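Local coordinates for protein WbmS, polysaccharide deacetylase involved in O-antigen biosynthesis (Bordetella bronchiseptica, PDB 3HFT) that probably removes acetyl groups from a sugar during O-antigen biosynthesis, as a zinc-binding member of the polysaccharide deacetylase family, at residues D44-A49 and D206-H211; F70-T75 and G90-F95. All blocks are in the same frame, centred on the assembly; numbering follows the deposited sequence.

Contact 1 (D44-A49 and D206-H211). With EDO (1,2-ethanediol), chain F; EDO (1,2-ethanediol), chain D.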
# COMPACT_ATOMS: atom_id res chain seq x y z
N ASP A 44 -13.04 -10.12 5.88
CA ASP A 44 -13.03 -8.95 6.73
C ASP A 44 -14.45 -8.89 7.37
O ASP A 44 -15.46 -8.62 6.68
CB ASP A 44 -12.80 -7.68 5.93
CG ASP A 44 -11.37 -7.57 5.40
OD1 ASP A 44 -10.50 -8.38 5.78
OD2 ASP A 44 -11.13 -6.65 4.60
N ILE A 45 -14.51 -9.20 8.64
CA ILE A 45 -15.80 -9.40 9.32
C ILE A 45 -16.63 -8.10 9.35
O ILE A 45 -17.84 -8.14 9.19
CB ILE A 45 -15.58 -10.08 10.68
CG1 ILE A 45 -15.03 -11.52 10.45
CG2 ILE A 45 -16.89 -10.11 11.55
CD1 ILE A 45 -14.68 -12.30 11.75
N ASP A 46 -15.97 -6.96 9.49
CA ASP A 46 -16.61 -5.63 9.47
C ASP A 46 -17.89 -5.53 10.30
O ASP A 46 -18.93 -5.06 9.81
CB ASP A 46 -16.86 -5.16 8.03
CG ASP A 46 -15.60 -4.70 7.36
OD1 ASP A 46 -14.52 -5.09 7.86
OD2 ASP A 46 -15.67 -3.96 6.36
N TRP A 47 -17.80 -5.95 11.55
CA TRP A 47 -18.89 -5.77 12.51
C TRP A 47 -20.22 -6.42 12.12
O TRP A 47 -21.27 -6.02 12.59
CB TRP A 47 -19.11 -4.27 12.84
CG TRP A 47 -17.83 -3.64 13.35
CD1 TRP A 47 -17.39 -3.65 14.64
CD2 TRP A 47 -16.82 -2.99 12.58
NE1 TRP A 47 -16.17 -3.04 14.72
CE2 TRP A 47 -15.79 -2.62 13.48
CE3 TRP A 47 -16.66 -2.68 11.22
CZ2 TRP A 47 -14.63 -1.95 13.07
CZ3 TRP A 47 -15.51 -2.01 10.81
CH2 TRP A 47 -14.52 -1.66 11.74
N ALA A 48 -20.18 -7.45 11.27
CA ALA A 48 -21.40 -8.18 10.91
C ALA A 48 -22.13 -8.75 12.13
O ALA A 48 -21.52 -9.25 13.07
CB ALA A 48 -21.05 -9.30 9.94
N ALA A 49 -23.45 -8.70 12.09
CA ALA A 49 -24.25 -9.34 13.09
C ALA A 49 -23.91 -10.83 13.08
O ALA A 49 -23.52 -11.37 12.06
CB ALA A 49 -25.76 -9.14 12.77
N ASP A 206 -10.75 -11.00 -0.89
CA ASP A 206 -11.35 -10.47 0.32
C ASP A 206 -12.87 -10.35 0.17
O ASP A 206 -13.37 -9.62 -0.70
CB ASP A 206 -10.77 -9.10 0.61
CG ASP A 206 -11.24 -8.50 1.93
OD1 ASP A 206 -11.88 -9.21 2.75
OD2 ASP A 206 -10.89 -7.31 2.16
N PHE A 207 -13.59 -11.06 1.04
CA PHE A 207 -15.07 -11.00 1.10
C PHE A 207 -15.54 -10.46 2.45
O PHE A 207 -14.90 -10.66 3.46
CB PHE A 207 -15.68 -12.39 0.94
CG PHE A 207 -15.50 -13.00 -0.43
CD1 PHE A 207 -14.38 -13.74 -0.74
CD2 PHE A 207 -16.51 -12.88 -1.39
CE1 PHE A 207 -14.26 -14.34 -2.01
CE2 PHE A 207 -16.38 -13.45 -2.65
CZ PHE A 207 -15.24 -14.17 -2.96
N HIS A 208 -16.69 -9.81 2.44
CA HIS A 208 -17.38 -9.37 3.65
C HIS A 208 -18.64 -10.20 3.84
O HIS A 208 -19.41 -10.37 2.90
CB HIS A 208 -17.76 -7.89 3.57
CG HIS A 208 -16.58 -6.99 3.38
ND1 HIS A 208 -16.05 -6.73 2.13
CD2 HIS A 208 -15.80 -6.35 4.27
CE1 HIS A 208 -14.99 -5.94 2.27
NE2 HIS A 208 -14.81 -5.70 3.56
N PRO A 209 -18.84 -10.73 5.06
CA PRO A 209 -20.04 -11.48 5.40
C PRO A 209 -21.33 -10.80 4.97
O PRO A 209 -22.19 -11.48 4.40
CB PRO A 209 -19.92 -11.62 6.92
CG PRO A 209 -18.46 -11.76 7.13
CD PRO A 209 -17.84 -10.78 6.13
N ILE A 210 -21.42 -9.49 5.17
CA ILE A 210 -22.61 -8.74 4.77
C ILE A 210 -22.87 -8.88 3.27
O ILE A 210 -24.02 -9.07 2.85
CB ILE A 210 -22.59 -7.23 5.22
CG1 ILE A 210 -24.00 -6.64 5.08
CG2 ILE A 210 -21.50 -6.38 4.44
CD1 ILE A 210 -25.13 -7.38 5.93
N HIS A 211 -21.83 -8.83 2.46
CA HIS A 211 -22.06 -8.94 1.01
C HIS A 211 -22.33 -10.36 0.58
O HIS A 211 -23.09 -10.61 -0.36
CB HIS A 211 -20.92 -8.32 0.21
CG HIS A 211 -20.76 -6.86 0.45
ND1 HIS A 211 -21.83 -5.99 0.42
CD2 HIS A 211 -19.68 -6.12 0.78
CE1 HIS A 211 -21.40 -4.77 0.69
NE2 HIS A 211 -20.10 -4.82 0.91
C1 EDO F . -10.96 -2.96 4.01
O1 EDO F . -11.75 -2.10 4.85
C2 EDO F . -11.87 -4.10 3.53
O2 EDO F . -12.68 -4.64 4.61
C1 EDO D . -18.63 -2.35 3.05
O1 EDO D . -18.62 -2.62 1.64
C2 EDO D . -18.46 -3.66 3.83
O2 EDO D . -17.92 -3.42 5.14
O HOH W 1 -19.50 -7.90 6.88
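At the zinc-bearing end of the parallel sheet, Asp44 and Asp46 face Asp206 and His208 where strand 39-44 runs into a loop and strand 203-207 passes through His208, the N-cap, into helix 209-214. The backbone joins first: Asp44 N donates to Phe207 O at 3.1 Å. Beside this bond the carboxylates of Asp44 and Asp206 cross at about a right angle, their planes 70° apart, with Asp44 OD2 2.5 Å from Asp206 OD2. Asp206 CG stands anti to its backbone N (chi1 -175°), which sets its carboxyl group on the side of Asp44, while Asp44 turns OD1 to a salt bridge with Arg125.

The imidazole of His208 comes in obliquely, its CD2 lying 3.2 Å from Asp46 OD2. Its NE2 gives a nearly straight bond (164°) of 2.6 Å to O2 of one of two ethanediols, probably from the crystallisation liquor; Asp179 bonds to ND1, so in this crystal both ring nitrogens have partners. The second ethanediol lies with C2 over one face of this ring, near the rim; it donates through O2 to Asp46 OD2 and accepts through O1 from His211 NE2 at 2.8 Å. Farther from the metal, Ala48 CB packs on Pro209 CB at 4.0 Å, and a water links Ile45 O to Ile210 N. Asp46 OD1 binds zinc with His92 and His127, the Asp-His-His metal site typical of the polysaccharide deacetylase family.

Contact 2 (F70-T75 and G90-F95)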
# COMPACT_ATOMS: atom_id res chain seq x y z
N PHE A 70 -10.58 -11.98 9.47
CA PHE A 70 -10.04 -10.83 10.20
C PHE A 70 -11.11 -10.23 11.12
O PHE A 70 -12.11 -9.69 10.66
CB PHE A 70 -9.45 -9.81 9.23
CG PHE A 70 -8.27 -10.32 8.48
CD1 PHE A 70 -7.04 -10.49 9.12
CD2 PHE A 70 -8.35 -10.60 7.13
CE1 PHE A 70 -5.96 -10.94 8.42
CE2 PHE A 70 -7.24 -11.04 6.45
CZ PHE A 70 -6.06 -11.23 7.10
N ALA A 71 -10.88 -10.37 12.43
CA ALA A 71 -11.91 -10.02 13.43
C ALA A 71 -11.94 -8.54 13.78
O ALA A 71 -10.88 -7.89 13.97
CB ALA A 71 -11.69 -10.84 14.73
N THR A 72 -13.15 -8.00 13.86
CA THR A 72 -13.37 -6.61 14.20
C THR A 72 -13.82 -6.42 15.65
O THR A 72 -13.58 -5.38 16.24
CB THR A 72 -14.46 -5.98 13.29
OG1 THR A 72 -15.57 -6.89 13.14
CG2 THR A 72 -13.89 -5.63 11.92
N HIS A 73 -14.46 -7.43 16.20
CA HIS A 73 -15.14 -7.26 17.47
C HIS A 73 -15.31 -8.60 18.15
O HIS A 73 -15.09 -9.65 17.56
CB HIS A 73 -16.48 -6.61 17.21
CG HIS A 73 -17.43 -7.48 16.45
ND1 HIS A 73 -17.40 -7.59 15.07
CD2 HIS A 73 -18.41 -8.31 16.88
CE1 HIS A 73 -18.35 -8.43 14.69
NE2 HIS A 73 -18.95 -8.90 15.77
N SER A 74 -15.69 -8.55 19.42
CA SER A 74 -15.82 -9.76 20.17
C SER A 74 -17.18 -10.39 19.89
O SER A 74 -18.20 -9.70 19.91
CB SER A 74 -15.71 -9.44 21.65
OG SER A 74 -15.85 -10.62 22.37
N THR A 75 -17.17 -11.70 19.61
CA THR A 75 -18.39 -12.50 19.42
C THR A 75 -18.06 -13.96 19.71
O THR A 75 -16.96 -14.43 19.42
CB THR A 75 -18.94 -12.42 17.98
OG1 THR A 75 -19.79 -13.56 17.74
CG2 THR A 75 -17.82 -12.40 16.93
N GLY A 90 -7.35 -13.80 12.37
CA GLY A 90 -6.48 -12.64 12.42
C GLY A 90 -7.28 -11.45 12.92
O GLY A 90 -8.43 -11.60 13.38
N VAL A 91 -6.67 -10.27 12.86
CA VAL A 91 -7.31 -9.04 13.37
C VAL A 91 -7.55 -8.00 12.29
O VAL A 91 -6.81 -7.93 11.30
CB VAL A 91 -6.47 -8.44 14.56
CG1 VAL A 91 -6.62 -9.33 15.78
CG2 VAL A 91 -4.99 -8.25 14.17
N HIS A 92 -8.60 -7.21 12.51
CA HIS A 92 -9.03 -6.14 11.64
C HIS A 92 -9.18 -4.84 12.45
O HIS A 92 -10.29 -4.37 12.72
CB HIS A 92 -10.34 -6.54 10.97
CG HIS A 92 -10.62 -5.81 9.69
ND1 HIS A 92 -9.79 -5.86 8.59
CD2 HIS A 92 -11.70 -5.09 9.30
CE1 HIS A 92 -10.33 -5.17 7.60
NE2 HIS A 92 -11.48 -4.68 8.01
N PRO A 93 -8.05 -4.24 12.84
CA PRO A 93 -8.06 -3.02 13.64
C PRO A 93 -8.63 -1.85 12.84
O PRO A 93 -8.44 -1.78 11.61
CB PRO A 93 -6.56 -2.79 13.92
CG PRO A 93 -5.88 -3.40 12.78
CD PRO A 93 -6.68 -4.64 12.49
N ASN A 94 -9.32 -0.94 13.54
CA ASN A 94 -9.93 0.22 12.92
C ASN A 94 -9.29 1.52 13.36
O ASN A 94 -9.55 2.02 14.48
CB ASN A 94 -11.40 0.28 13.28
CG ASN A 94 -12.10 1.43 12.59
OD1 ASN A 94 -11.62 1.99 11.59
ND2 ASN A 94 -13.27 1.76 13.08
N PHE A 95 -8.44 2.06 12.49
CA PHE A 95 -7.73 3.29 12.79
C PHE A 95 -8.38 4.52 12.16
O PHE A 95 -7.87 5.62 12.32
CB PHE A 95 -6.28 3.22 12.31
CG PHE A 95 -5.49 2.03 12.83
CD1 PHE A 95 -5.26 1.87 14.20
CD2 PHE A 95 -4.93 1.11 11.94
CE1 PHE A 95 -4.52 0.78 14.68
CE2 PHE A 95 -4.17 0.04 12.42
CZ PHE A 95 -3.97 -0.14 13.79
O HOH W 2 -11.82 -3.46 14.91
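Phe70 and Ala71 lie beside Gly90 and Val91 in a parallel beta-alpha-beta unit, in which strands 67-71 and 87-91 are joined through helix 77-83. The strand end is the tight part. Ala71 N donates to Gly90 O at 2.9 Å, and Ala71 O in turn accepts from His92 N at 2.8 Å, so one residue uses both its backbone groups on alternate residues of its neighbour. The Phe70 ring meets the Gly90-Val91 peptide with Val91 N at the ring edge, in plane, and CD1 3.4 Å from Val91 O; Phe70 CB packs on His92 CB at 3.8 Å, on the sheet face that also carries Asp44.

Beyond these bonds the chains diverge toward the more open side. Thr72 is partly exposed and keeps OG1 for His73 ND1 and the backbone N of Trp47, while a single water spans the widening gap, donating to Thr72 O and to His92 O. Asn94 OD1 caps Asn96 N at the start of the next helix. His92 lies at the border between the two zones. Its NE2 binds zinc, its ND1 makes a weak bond to Arg125 O, and Thr72, running side by side with it and holding CG2 anti to its own carbonyl carbon, sets that methyl at the ring edge, in plane, 3.5 Å from His92 CD2.

Overall arrangement
Both contacts are buried and join neighbouring strands of one parallel sheet at the end that carries the metal; contact 2 is nested within the chain loop closed by contact 1. Strand 39-44 runs between the pairings, meeting 203-207 on one side and 67-71 on the other. The segments touch directly: Ile45 N lies 3.2 Å from Phe70 O, a probable hydrogen bond. Their chemistry differs with position. Contact 1, nearer the chain centre, gathers acids and histidines beside the zinc, where two ethanediols have bound, whereas contact 2, toward the sheet's outermost strand 87-91, rests chiefly on backbone bonds and apolar packing. Zinc unites them, taking Asp46 from the first and His92 from the second.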